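Local coordinates for putative aminooxidase (Propionibacterium acnes, PDB 2BA9), which isomerises polyunsaturated fatty acids such as linoleic acid to give conjugated linoleic acid, and carries a bound FAD, at residues A[52-57]-A[317-322]; A[68-73]-A[206-211]; A[80-85]-A[200-205]. One frame throughout, in Å; residues are numbered along the deposited sequence.

Interaction 1 (A[52-57]-A[317-322]); sequences HGRRYE and WADDPH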
loop_
_atom_site.group_PDB
_atom_site.type_symbol
_atom_site.label_atom_id
_atom_site.label_comp_id
_atom_site.label_asym_id
_atom_site.label_seq_id
_atom_site.Cartn_x
_atom_site.Cartn_y
_atom_site.Cartn_z
ATOM N N HIS A 52 0.061 5.699 -25.771
ATOM C CA HIS A 52 0.410 5.021 -27.020
ATOM C C HIS A 52 -0.073 3.564 -27.063
ATOM O O HIS A 52 0.716 2.651 -27.295
ATOM C CB HIS A 52 1.928 5.108 -27.270
ATOM C CG HIS A 52 2.395 6.450 -27.760
ATOM N ND1 HIS A 52 3.681 6.672 -28.209
ATOM C CD2 HIS A 52 1.745 7.634 -27.888
ATOM C CE1 HIS A 52 3.813 7.938 -28.566
ATOM N NE2 HIS A 52 2.650 8.543 -28.391
ATOM N N GLY A 53 -1.365 3.357 -26.812
ATOM C CA GLY A 53 -1.995 2.048 -27.005
ATOM C C GLY A 53 -1.803 1.026 -25.895
ATOM O O GLY A 53 -2.283 -0.098 -26.003
ATOM N N ARG A 54 -1.098 1.400 -24.830
ATOM C CA ARG A 54 -0.818 0.479 -23.726
ATOM C C ARG A 54 -0.904 1.252 -22.419
ATOM O O ARG A 54 -0.832 2.478 -22.406
ATOM C CB ARG A 54 0.574 -0.172 -23.867
ATOM C CG ARG A 54 0.751 -1.000 -25.145
ATOM C CD ARG A 54 1.926 -1.966 -25.101
ATOM N NE ARG A 54 3.157 -1.361 -25.593
ATOM C CZ ARG A 54 4.275 -2.026 -25.904
ATOM N NH1 ARG A 54 4.338 -3.355 -25.797
ATOM N NH2 ARG A 54 5.335 -1.351 -26.339
ATOM N N ARG A 55 -1.086 0.525 -21.330
ATOM C CA ARG A 55 -1.250 1.144 -20.035
ATOM C C ARG A 55 0.033 1.096 -19.231
ATOM O O ARG A 55 0.737 0.085 -19.197
ATOM C CB ARG A 55 -2.395 0.486 -19.257
ATOM C CG ARG A 55 -3.735 0.542 -19.993
ATOM C CD ARG A 55 -4.812 -0.251 -19.309
ATOM N NE ARG A 55 -5.349 0.424 -18.129
ATOM C CZ ARG A 55 -6.437 0.038 -17.463
ATOM N NH1 ARG A 55 -7.129 -1.030 -17.841
ATOM N NH2 ARG A 55 -6.845 0.729 -16.410
ATOM N N TYR A 56 0.319 2.196 -18.553
ATOM C CA TYR A 56 1.428 2.233 -17.620
ATOM C C TYR A 56 0.869 2.355 -16.206
ATOM O O TYR A 56 -0.329 2.585 -16.022
ATOM C CB TYR A 56 2.391 3.375 -17.954
ATOM C CG TYR A 56 1.790 4.759 -17.895
ATOM C CD1 TYR A 56 1.937 5.552 -16.767
ATOM C CD2 TYR A 56 1.094 5.283 -18.975
ATOM C CE1 TYR A 56 1.410 6.836 -16.712
ATOM C CE2 TYR A 56 0.562 6.560 -18.931
ATOM C CZ TYR A 56 0.721 7.331 -17.793
ATOM O OH TYR A 56 0.190 8.599 -17.747
ATOM N N GLU A 57 1.742 2.189 -15.218
ATOM C CA GLU A 57 1.328 2.168 -13.831
ATOM C C GLU A 57 1.792 3.459 -13.162
ATOM O O GLU A 57 2.995 3.785 -13.126
ATOM C CB GLU A 57 1.907 0.949 -13.101
ATOM C CG GLU A 57 1.536 -0.436 -13.668
ATOM C CD GLU A 57 0.136 -0.924 -13.283
ATOM O OE1 GLU A 57 -0.780 -0.080 -13.092
ATOM O OE2 GLU A 57 -0.050 -2.169 -13.165
ATOM N N TRP A 317 7.677 -1.698 -20.639
ATOM C CA TRP A 317 7.548 -2.176 -22.004
ATOM C C TRP A 317 8.918 -2.183 -22.651
ATOM O O TRP A 317 9.427 -1.137 -23.052
ATOM C CB TRP A 317 6.591 -1.278 -22.793
ATOM C CG TRP A 317 5.214 -1.201 -22.185
ATOM C CD1 TRP A 317 4.604 -0.090 -21.663
ATOM C CD2 TRP A 317 4.285 -2.278 -22.032
ATOM N NE1 TRP A 317 3.357 -0.412 -21.204
ATOM C CE2 TRP A 317 3.134 -1.749 -21.408
ATOM C CE3 TRP A 317 4.311 -3.639 -22.358
ATOM C CZ2 TRP A 317 2.016 -2.528 -21.120
ATOM C CZ3 TRP A 317 3.195 -4.417 -22.064
ATOM C CH2 TRP A 317 2.066 -3.856 -21.449
ATOM N N ALA A 318 9.513 -3.366 -22.737
ATOM C CA ALA A 318 10.909 -3.520 -23.154
ATOM C C ALA A 318 11.115 -3.267 -24.648
ATOM O O ALA A 318 12.210 -2.904 -25.082
ATOM C CB ALA A 318 11.420 -4.929 -22.778
ATOM N N ASP A 319 10.053 -3.443 -25.425
ATOM C CA ASP A 319 10.144 -3.371 -26.870
ATOM C C ASP A 319 9.975 -1.973 -27.467
ATOM O O ASP A 319 10.046 -1.822 -28.683
ATOM C CB ASP A 319 9.110 -4.306 -27.489
ATOM C CG ASP A 319 7.703 -3.929 -27.115
ATOM O OD1 ASP A 319 7.479 -3.676 -25.919
ATOM O OD2 ASP A 319 6.831 -3.874 -28.005
ATOM N N ASP A 320 9.768 -0.950 -26.648
ATOM C CA ASP A 320 9.529 0.389 -27.198
ATOM C C ASP A 320 10.253 1.457 -26.387
ATOM O O ASP A 320 9.830 1.770 -25.286
ATOM C CB ASP A 320 8.017 0.661 -27.258
ATOM C CG ASP A 320 7.677 2.060 -27.752
ATOM O OD1 ASP A 320 8.596 2.885 -27.950
ATOM O OD2 ASP A 320 6.470 2.336 -27.945
ATOM N N PRO A 321 11.326 2.049 -26.950
ATOM C CA PRO A 321 12.121 3.046 -26.221
ATOM C C PRO A 321 11.458 4.395 -26.020
ATOM O O PRO A 321 12.064 5.292 -25.410
ATOM C CB PRO A 321 13.370 3.230 -27.087
ATOM C CG PRO A 321 13.275 2.225 -28.177
ATOM C CD PRO A 321 11.855 1.814 -28.300
ATOM N N HIS A 322 10.245 4.541 -26.546
ATOM C CA HIS A 322 9.482 5.772 -26.420
ATOM C C HIS A 322 8.312 5.586 -25.456
ATOM O O HIS A 322 7.409 6.434 -25.412
ATOM C CB HIS A 322 8.983 6.221 -27.797
ATOM C CG HIS A 322 10.076 6.368 -28.805
ATOM N ND1 HIS A 322 11.166 7.184 -28.602
ATOM C CD2 HIS A 322 10.257 5.793 -30.015
ATOM C CE1 HIS A 322 11.973 7.107 -29.644
ATOM N NE2 HIS A 322 11.439 6.277 -30.520
HETATM O O HOH W 1 2.175 2.477 -21.405
HETATM O O HOH W 2 4.123 1.318 -27.164
#

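Interaction 2 (A[68-73]-A[206-211]); sequences DTIQEI and QAMFEH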
loop_
_atom_site.group_PDB
_atom_site.type_symbol
_atom_site.label_atom_id
_atom_site.label_comp_id
_atom_site.label_asym_id
_atom_site.label_seq_id
_atom_site.Cartn_x
_atom_site.Cartn_y
_atom_site.Cartn_z
ATOM N N ASP A 68 -3.479 -14.567 -1.995
ATOM C CA ASP A 68 -4.653 -15.453 -2.070
ATOM C C ASP A 68 -5.965 -14.707 -2.339
ATOM O O ASP A 68 -6.756 -15.131 -3.182
ATOM C CB ASP A 68 -4.776 -16.305 -0.800
ATOM C CG ASP A 68 -3.716 -17.451 -0.727
ATOM O OD1 ASP A 68 -3.227 -17.926 -1.776
ATOM O OD2 ASP A 68 -3.385 -17.889 0.398
ATOM N N THR A 69 -6.190 -13.593 -1.641
ATOM C CA THR A 69 -7.438 -12.834 -1.811
ATOM C C THR A 69 -7.510 -12.212 -3.210
ATOM O O THR A 69 -8.551 -12.258 -3.855
ATOM C CB THR A 69 -7.605 -11.765 -0.720
ATOM O OG1 THR A 69 -7.342 -12.360 0.563
ATOM C CG2 THR A 69 -9.014 -11.199 -0.730
ATOM N N ILE A 70 -6.398 -11.670 -3.694
ATOM C CA ILE A 70 -6.367 -11.162 -5.070
ATOM C C ILE A 70 -6.634 -12.285 -6.075
ATOM O O ILE A 70 -7.307 -12.054 -7.075
ATOM C CB ILE A 70 -5.052 -10.418 -5.433
ATOM C CG1 ILE A 70 -4.792 -9.267 -4.438
ATOM C CG2 ILE A 70 -5.124 -9.881 -6.877
ATOM C CD1 ILE A 70 -6.043 -8.399 -4.099
ATOM N N GLN A 71 -6.155 -13.502 -5.803
ATOM C CA GLN A 71 -6.496 -14.645 -6.657
ATOM C C GLN A 71 -8.004 -14.879 -6.691
ATOM O O GLN A 71 -8.575 -15.135 -7.759
ATOM C CB GLN A 71 -5.790 -15.922 -6.207
ATOM C CG GLN A 71 -6.072 -17.126 -7.110
ATOM C CD GLN A 71 -5.666 -16.879 -8.544
ATOM O OE1 GLN A 71 -4.482 -16.722 -8.842
ATOM N NE2 GLN A 71 -6.647 -16.833 -9.447
ATOM N N GLU A 72 -8.651 -14.784 -5.535
ATOM C CA GLU A 72 -10.121 -14.905 -5.465
ATOM C C GLU A 72 -10.843 -13.836 -6.299
ATOM O O GLU A 72 -11.902 -14.106 -6.905
ATOM C CB GLU A 72 -10.600 -14.815 -4.023
ATOM C CG GLU A 72 -10.539 -16.117 -3.257
ATOM C CD GLU A 72 -10.998 -15.940 -1.829
ATOM O OE1 GLU A 72 -11.919 -15.131 -1.592
ATOM O OE2 GLU A 72 -10.427 -16.601 -0.939
ATOM N N ILE A 73 -10.268 -12.634 -6.302
ATOM C CA ILE A 73 -10.785 -11.512 -7.074
ATOM C C ILE A 73 -10.660 -11.795 -8.562
ATOM O O ILE A 73 -11.626 -11.599 -9.299
ATOM C CB ILE A 73 -10.075 -10.170 -6.713
ATOM C CG1 ILE A 73 -10.421 -9.746 -5.284
ATOM C CG2 ILE A 73 -10.475 -9.064 -7.681
ATOM C CD1 ILE A 73 -9.664 -8.509 -4.794
ATOM N N GLN A 206 -4.940 -1.696 -12.184
ATOM C CA GLN A 206 -6.262 -1.060 -12.123
ATOM C C GLN A 206 -7.345 -1.899 -12.816
ATOM O O GLN A 206 -8.492 -1.912 -12.374
ATOM C CB GLN A 206 -6.217 0.343 -12.728
ATOM C CG GLN A 206 -7.535 1.136 -12.580
ATOM C CD GLN A 206 -7.460 2.558 -13.125
ATOM O OE1 GLN A 206 -6.626 2.866 -13.991
ATOM N NE2 GLN A 206 -8.331 3.438 -12.613
ATOM N N ALA A 207 -6.965 -2.616 -13.881
ATOM C CA ALA A 207 -7.922 -3.334 -14.735
ATOM C C ALA A 207 -8.839 -4.280 -13.975
ATOM O O ALA A 207 -10.040 -4.292 -14.208
ATOM C CB ALA A 207 -7.187 -4.106 -15.829
ATOM N N MET A 208 -8.260 -5.085 -13.081
ATOM C CA MET A 208 -9.015 -6.116 -12.377
ATOM C C MET A 208 -9.989 -5.559 -11.336
ATOM O O MET A 208 -10.987 -6.195 -11.013
ATOM C CB MET A 208 -8.070 -7.153 -11.740
ATOM C CG MET A 208 -7.085 -6.617 -10.702
ATOM S SD MET A 208 -5.677 -7.748 -10.499
ATOM C CE MET A 208 -4.654 -6.835 -9.324
ATOM N N PHE A 209 -9.697 -4.377 -10.811
ATOM C CA PHE A 209 -10.609 -3.701 -9.902
ATOM C C PHE A 209 -11.696 -2.943 -10.676
ATOM O O PHE A 209 -12.819 -2.805 -10.205
ATOM C CB PHE A 209 -9.829 -2.799 -8.962
ATOM C CG PHE A 209 -8.954 -3.556 -8.018
ATOM C CD1 PHE A 209 -9.515 -4.275 -6.954
ATOM C CD2 PHE A 209 -7.587 -3.597 -8.202
ATOM C CE1 PHE A 209 -8.713 -5.007 -6.071
ATOM C CE2 PHE A 209 -6.779 -4.312 -7.330
ATOM C CZ PHE A 209 -7.343 -5.018 -6.252
ATOM N N GLU A 210 -11.367 -2.469 -11.876
ATOM C CA GLU A 210 -12.402 -1.973 -12.779
ATOM C C GLU A 210 -13.378 -3.110 -13.084
ATOM O O GLU A 210 -14.589 -2.946 -12.959
ATOM C CB GLU A 210 -11.787 -1.385 -14.052
ATOM C CG GLU A 210 -11.043 -0.097 -13.790
ATOM C CD GLU A 210 -10.279 0.432 -14.997
ATOM O OE1 GLU A 210 -9.714 -0.349 -15.800
ATOM O OE2 GLU A 210 -10.209 1.661 -15.109
ATOM N N HIS A 211 -12.851 -4.286 -13.406
ATOM C CA HIS A 211 -13.703 -5.430 -13.720
ATOM C C HIS A 211 -14.450 -5.979 -12.496
ATOM O O HIS A 211 -15.602 -6.382 -12.604
ATOM C CB HIS A 211 -12.888 -6.534 -14.359
ATOM C CG HIS A 211 -12.146 -6.102 -15.580
ATOM N ND1 HIS A 211 -11.001 -6.730 -16.010
ATOM C CD2 HIS A 211 -12.366 -5.079 -16.444
ATOM C CE1 HIS A 211 -10.561 -6.133 -17.103
ATOM N NE2 HIS A 211 -11.369 -5.125 -17.383
#

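Interaction 3 (A[80-85]-A[200-205]); sequences KVDGPK and TWADGT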
loop_
_atom_site.group_PDB
_atom_site.type_symbol
_atom_site.label_atom_id
_atom_site.label_comp_id
_atom_site.label_asym_id
_atom_site.label_seq_id
_atom_site.Cartn_x
_atom_site.Cartn_y
_atom_site.Cartn_z
ATOM N N LYS A 80 -6.257 -12.444 -15.574
ATOM C CA LYS A 80 -5.117 -13.343 -15.470
ATOM C C LYS A 80 -3.876 -12.527 -15.201
ATOM O O LYS A 80 -3.785 -11.361 -15.593
ATOM C CB LYS A 80 -4.902 -14.129 -16.778
ATOM C CG LYS A 80 -6.149 -14.735 -17.398
ATOM C CD LYS A 80 -6.699 -15.877 -16.566
ATOM C CE LYS A 80 -7.863 -16.572 -17.255
ATOM N NZ LYS A 80 -8.447 -17.644 -16.383
ATOM N N VAL A 81 -2.908 -13.168 -14.555
ATOM C CA VAL A 81 -1.572 -12.605 -14.401
ATOM C C VAL A 81 -0.882 -12.715 -15.768
ATOM O O VAL A 81 -0.419 -13.788 -16.145
ATOM C CB VAL A 81 -0.782 -13.358 -13.290
ATOM C CG1 VAL A 81 0.657 -12.822 -13.181
ATOM C CG2 VAL A 81 -1.504 -13.244 -11.959
ATOM N N ASP A 82 -0.844 -11.614 -16.513
ATOM C CA ASP A 82 -0.367 -11.646 -17.906
ATOM C C ASP A 82 0.559 -10.486 -18.285
ATOM O O ASP A 82 0.756 -10.221 -19.454
ATOM C CB ASP A 82 -1.566 -11.708 -18.875
ATOM C CG ASP A 82 -2.568 -10.547 -18.680
ATOM O OD1 ASP A 82 -2.270 -9.586 -17.933
ATOM O OD2 ASP A 82 -3.669 -10.598 -19.281
ATOM N N GLY A 83 1.142 -9.813 -17.296
ATOM C CA GLY A 83 1.994 -8.653 -17.544
ATOM C C GLY A 83 3.428 -9.006 -17.922
ATOM O O GLY A 83 3.829 -10.171 -17.874
ATOM N N PRO A 84 4.223 -7.993 -18.296
ATOM C CA PRO A 84 5.613 -8.286 -18.642
ATOM C C PRO A 84 6.428 -8.679 -17.406
ATOM O O PRO A 84 6.204 -8.143 -16.314
ATOM C CB PRO A 84 6.124 -6.981 -19.274
ATOM C CG PRO A 84 5.060 -5.951 -19.093
ATOM C CD PRO A 84 3.892 -6.559 -18.386
ATOM N N LYS A 85 7.348 -9.623 -17.589
ATOM C CA LYS A 85 8.159 -10.160 -16.501
ATOM C C LYS A 85 8.986 -9.030 -15.896
ATOM O O LYS A 85 9.430 -8.130 -16.607
ATOM C CB LYS A 85 9.070 -11.285 -17.019
ATOM C CG LYS A 85 9.718 -12.154 -15.924
ATOM C CD LYS A 85 10.690 -13.201 -16.506
ATOM C CE LYS A 85 10.979 -14.350 -15.515
ATOM N NZ LYS A 85 9.941 -15.437 -15.541
ATOM N N THR A 200 2.491 -9.401 -12.519
ATOM C CA THR A 200 2.188 -8.114 -13.132
ATOM C C THR A 200 1.031 -8.332 -14.088
ATOM O O THR A 200 0.714 -9.468 -14.452
ATOM C CB THR A 200 3.368 -7.515 -13.943
ATOM O OG1 THR A 200 3.688 -8.362 -15.060
ATOM C CG2 THR A 200 4.610 -7.335 -13.071
ATOM N N TRP A 201 0.421 -7.230 -14.512
ATOM C CA TRP A 201 -0.761 -7.279 -15.363
ATOM C C TRP A 201 -0.548 -6.396 -16.588
ATOM O O TRP A 201 -0.183 -5.228 -16.447
ATOM C CB TRP A 201 -1.980 -6.828 -14.544
ATOM C CG TRP A 201 -2.308 -7.803 -13.452
ATOM C CD1 TRP A 201 -3.169 -8.857 -13.535
ATOM C CD2 TRP A 201 -1.756 -7.845 -12.139
ATOM N NE1 TRP A 201 -3.207 -9.536 -12.352
ATOM C CE2 TRP A 201 -2.344 -8.940 -11.475
ATOM C CE3 TRP A 201 -0.836 -7.055 -11.450
ATOM C CZ2 TRP A 201 -2.035 -9.272 -10.152
ATOM C CZ3 TRP A 201 -0.525 -7.385 -10.137
ATOM C CH2 TRP A 201 -1.132 -8.483 -9.500
ATOM N N ALA A 202 -0.756 -6.966 -17.779
ATOM C CA ALA A 202 -0.604 -6.237 -19.061
ATOM C C ALA A 202 -1.465 -4.987 -19.110
ATOM O O ALA A 202 -1.009 -3.925 -19.546
ATOM C CB ALA A 202 -0.954 -7.139 -20.264
ATOM N N ASP A 203 -2.709 -5.129 -18.651
ATOM C CA ASP A 203 -3.685 -4.038 -18.649
ATOM C C ASP A 203 -3.698 -3.293 -17.326
ATOM O O ASP A 203 -4.642 -2.561 -17.022
ATOM C CB ASP A 203 -5.077 -4.571 -18.996
ATOM C CG ASP A 203 -5.219 -4.886 -20.482
ATOM O OD1 ASP A 203 -5.133 -3.935 -21.310
ATOM O OD2 ASP A 203 -5.408 -6.078 -20.822
ATOM N N GLY A 204 -2.646 -3.481 -16.539
ATOM C CA GLY A 204 -2.460 -2.733 -15.308
ATOM C C GLY A 204 -3.180 -3.310 -14.106
ATOM O O GLY A 204 -4.190 -4.028 -14.248
ATOM N N THR A 205 -2.653 -3.002 -12.918
ATOM C CA THR A 205 -3.280 -3.446 -11.687
ATOM C C THR A 205 -4.708 -2.885 -11.609
ATOM O O THR A 205 -5.591 -3.549 -11.074
ATOM C CB THR A 205 -2.477 -3.065 -10.420
ATOM O OG1 THR A 205 -2.208 -1.658 -10.419
ATOM C CG2 THR A 205 -1.156 -3.826 -10.351
HETATM O O HOH W 3 -3.910 -7.560 -17.887
HETATM O O HOH W 4 -4.504 -8.586 -20.656
#

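Interaction 1 (A[52-57]-A[317-322])
Arg54 and Asp319 reach toward each other tip to tip and form a salt bridge at the protein surface. The guanidinium approaches end-on, and both of its terminal nitrogens donate to one oxygen. Arg54 NH1 and NH2 each lie 3.2 Å from Asp319 OD1. The NH1 bond uses the syn lone pair of OD1. NH2 arrives on the same syn side but out of the carboxylate plane. NH1 also makes a weak bond to Asp319 OD2. The two planes stand 89° apart, so the salt bridge is not a coplanar one.

A second acidic residue is met through water. Arg54 NH2 donates to water 2 at 3.0 Å. That water in turn donates to Asp320 OD2, 2.7 Å away. The two nearby carboxylates probably stabilise the guanidinium charge and hold it in place.

Segment 317-322 lies in the loop of a beta hairpin, between strands 310-315 and 325-330. A type I turn runs from Trp317 to Asp320. An Asx turn follows, in which Asp320 OD1 accepts from His322 N at 2.7 Å. Strand 54-55 is half of a smaller hairpin with strand 50-51.

The loop also offers Trp317 as a platform. The Arg54 guanidinium stacks on the indole, with planes 18° apart. Its cation-pi contact is off-centre, Arg54 CZ being 4.3 Å from the centroid of the five-membered ring. Arg54 CD sits squarely over the six-membered ring of Trp317 in a CH-pi contact. The chain bends at chi3 (-90°), which places NE over the indole too. At the ring edge, Trp317 NE1 makes a weak bond to Arg55 O, 3.3 Å away. The same carbonyl accepts from Arg316. The Arg55 side chain is held elsewhere, NE by Ser48 O and NH2 by a salt bridge to Glu210.

Interaction 2 (A[68-73]-A[206-211])
Ile70 and Ile73, one turn apart on helix 68-77, present a pair of methyl bumps to Phe209 and Met208 of helix 204-215. The rim of the Phe209 ring faces the two CD1 methyls, CE1 toward Ile73 and CZ toward Ile70. Ile73 CD1 lies 3.8 Å from Phe209 CE1 and approaches obliquely. Ile70 CD1 comes to the ring edge, 4.2 Å from Phe209 CZ. The second fit is made by Met208. Its CG sits between the backbone N and the carbonyl carbon (chi1 61°), and the chain is extended from there. The terminal methyl, Met208 CE, touches Ile70 CG2 at 3.9 Å. The Ile70 and Met208 side chains cross at about a right angle, as do Ile73 and Phe209.

The axes of the two short helical segments come no nearer than 11.3 Å, with 55° between their directions, so side-chain tips bridge the gap. Helix 16-28 adds to this core: Ile73 packs on Met23, and Phe209 on Pro16 and Leu19. Phe408 also touches Ile70. The Phe209 side chain is about 7 Å from the bound FAD. All four contacting side chains are buried and apolar, so these two segments are held together by shape and exclusion of water, without directional polar bonds between them.

Interaction 3 (A[80-85]-A[200-205])
The turn leading into helix 204-215 lies against the loop between helix 68-77 and strand 88-91, with Gly83 closest to Trp201. Their CA atoms are 3.8 Å apart, an approach that the missing side chain of Gly83 permits. Gly83 N donates to Thr200 O at 2.9 Å, from well above the carbonyl plane (58° out of it). Thr200 returns a bond with its side chain. Its OG1 lies between the backbone N and the carbonyl carbon (chi1 64°) and donates to Pro84 O at 2.8 Å.

Trp201 to Gly204 form a type I beta turn, closed by Gly204 N bonding to Trp201 O. Asp82 binds the turn's amides, Ala202 N directly and Asp203 N through water 3. Ala202 N donates to Asp82 OD1 at 3.0 Å, nearly straight (159°) but from above the carboxylate plane. Water 3 donates to the same oxygen and accepts from Asp203 N. Water 4 donates to both Asp82 OD2 and Asp203 OD2. It thus lies between two like charges, which probably lessens their repulsion.

Packing is lighter. Lys80 O lies 3.3 Å from Trp201 CD1. Val81 CG1 rests 3.6 Å from Thr200 O, while its CG2 lies 4.1 Å from Trp201 NE1. Met74 of helix 68-77 touches both Val81 and Trp201. The Trp201 side chain is about 7 Å from the bound FAD.

Overall arrangement
From the N terminus, the chain passes 52-57, then helix 68-77, then loop 80-85. It next meets the partners in reverse order: 200-205, 206-211 and finally 317-322. The contacts therefore nest and do not cross. Interaction 3 closes the innermost loop, interaction 2 the next, and interaction 1 the outermost. Interactions 2 and 3 share helix 204-215, and Met208 SD packs on Trp201 NE1. Interaction 1 joins both: Arg55 forms a salt bridge with Glu210, and Glu57 OE2 probably bonds to Thr205 N. Together they tie the small hairpin of strands 50-51 and 54-55, helices 68-77 and 204-215, the latter near FAD, and two loops bordering the mixed sheet.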